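Local coordinates for bacterioferritin (Rhodobacter capsulatus, PDB 1JGC), which stores iron in a 24-subunit, heme-containing shell and probably oxidises Fe(2+) with dioxygen at a ferroxidase centre, at residues Arg16-Leu19 with Thr20-Ser23. Residues are numbered along the deposited sequence; the frame is centred on the assembly and turned at random.
Sequences RSEL and TAIS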
loop_
_atom_site.group_PDB
_atom_site.type_symbol
_atom_site.label_atom_id
_atom_site.label_comp_id
_atom_site.label_asym_id
_atom_site.label_seq_id
_atom_site.Cartn_x
_atom_site.Cartn_y
_atom_site.Cartn_z
ATOM N N ARG A 16 -50.697 -4.378 18.790
ATOM C CA ARG A 16 -51.261 -3.115 19.226
ATOM C C ARG A 16 -50.447 -2.571 20.387
ATOM O O ARG A 16 -50.220 -1.375 20.496
ATOM C CB ARG A 16 -52.721 -3.281 19.658
ATOM C CG ARG A 16 -53.234 -2.070 20.410
ATOM C CD ARG A 16 -54.688 -2.192 20.771
ATOM N NE ARG A 16 -55.527 -2.128 19.582
ATOM C CZ ARG A 16 -56.331 -3.119 19.192
ATOM N NH1 ARG A 16 -56.390 -4.243 19.915
ATOM N NH2 ARG A 16 -57.069 -2.997 18.085
ATOM N N SER A 17 -50.012 -3.460 21.263
ATOM C CA SER A 17 -49.216 -3.058 22.401
ATOM C C SER A 17 -47.903 -2.442 21.897
ATOM O O SER A 17 -47.463 -1.401 22.395
ATOM C CB SER A 17 -48.940 -4.277 23.274
ATOM O OG SER A 17 -48.190 -3.938 24.424
ATOM N N GLU A 18 -47.286 -3.087 20.905
ATOM C CA GLU A 18 -46.028 -2.602 20.341
ATOM C C GLU A 18 -46.176 -1.276 19.598
ATOM O O GLU A 18 -45.347 -0.382 19.762
ATOM C CB GLU A 18 -45.416 -3.649 19.407
ATOM C CG GLU A 18 -45.025 -4.966 20.079
ATOM C CD GLU A 18 -44.033 -4.796 21.222
ATOM O OE1 GLU A 18 -44.395 -4.167 22.241
ATOM O OE2 GLU A 18 -42.892 -5.298 21.111
ATOM N N LEU A 19 -47.219 -1.144 18.781
ATOM C CA LEU A 19 -47.441 0.101 18.049
ATOM C C LEU A 19 -47.578 1.230 19.059
ATOM O O LEU A 19 -47.189 2.359 18.787
ATOM C CB LEU A 19 -48.714 0.028 17.208
ATOM C CG LEU A 19 -48.753 -0.951 16.035
ATOM C CD1 LEU A 19 -50.137 -0.927 15.397
ATOM C CD2 LEU A 19 -47.695 -0.575 15.020
ATOM N N THR A 20 -48.132 0.917 20.228
ATOM C CA THR A 20 -48.322 1.914 21.271
ATOM C C THR A 20 -46.959 2.314 21.823
ATOM O O THR A 20 -46.651 3.501 21.948
ATOM C CB THR A 20 -49.207 1.372 22.429
ATOM O OG1 THR A 20 -50.471 0.946 21.910
ATOM C CG2 THR A 20 -49.450 2.446 23.465
ATOM N N ALA A 21 -46.141 1.319 22.148
ATOM C CA ALA A 21 -44.805 1.577 22.672
ATOM C C ALA A 21 -43.971 2.399 21.675
ATOM O O ALA A 21 -43.276 3.337 22.058
ATOM C CB ALA A 21 -44.100 0.257 22.986
ATOM N N ILE A 22 -44.043 2.050 20.397
ATOM C CA ILE A 22 -43.290 2.778 19.389
ATOM C C ILE A 22 -43.577 4.269 19.468
ATOM O O ILE A 22 -42.661 5.080 19.554
ATOM C CB ILE A 22 -43.635 2.288 17.968
ATOM C CG1 ILE A 22 -43.155 0.853 17.782
ATOM C CG2 ILE A 22 -43.008 3.204 16.932
ATOM C CD1 ILE A 22 -43.583 0.249 16.477
ATOM N N SER A 23 -44.850 4.638 19.440
ATOM C CA SER A 23 -45.205 6.043 19.488
ATOM C C SER A 23 -44.892 6.693 20.822
ATOM O O SER A 23 -44.508 7.863 20.864
ATOM C CB SER A 23 -46.679 6.223 19.159
ATOM O OG SER A 23 -46.921 5.860 17.816
HETATM O O HOH W 1 -46.811 3.695 16.282
#
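Residues 16-23 form about two continuous turns of helix 5-34, in the ferritin-like four-helix bundle of bacterioferritin, linked by i to i+4 backbone bonds. Ala21 N donates to Ser17 O at 3.0 Å. Ile22 N donates to Glu18 O at 2.8 Å, nearly straight at 166°. Thr20 grips the carbonyl of Arg16 twice. Its N lies 3.1 Å from Arg16 O, and its OG1 donates to the same Arg16 O at 2.7 Å. The two donors approach from opposite faces of the carbonyl plane. With OG1 beside its own backbone N (chi1 -57°), the hydroxyl reaches back to the carbonyl one turn earlier. OG1 is also hydrogen-bonded to Asp75 N, which ties the helix to a loop. A valine here would probably leave Asp75 N without this partner and Arg16 O with one donor fewer. Glu18, a binding residue for one iron of the ferroxidase centre, which is metal-free in this crystal, has its carboxylate near Glu51 and His54. Its OE2 makes a weak hydrogen bond to His54 ND1. Leu19 and Ile22 both touch the heme, one of which is bound per dimer. Their side chains meet only loosely, Leu19 CD2 to Ile22 CD1 at 4.4 Å. The bond from Ser23 N to Leu19 O is weak. A water supplements it, donating to Leu19 O at 2.9 Å and lying 2.7 Å from Ser23 OG.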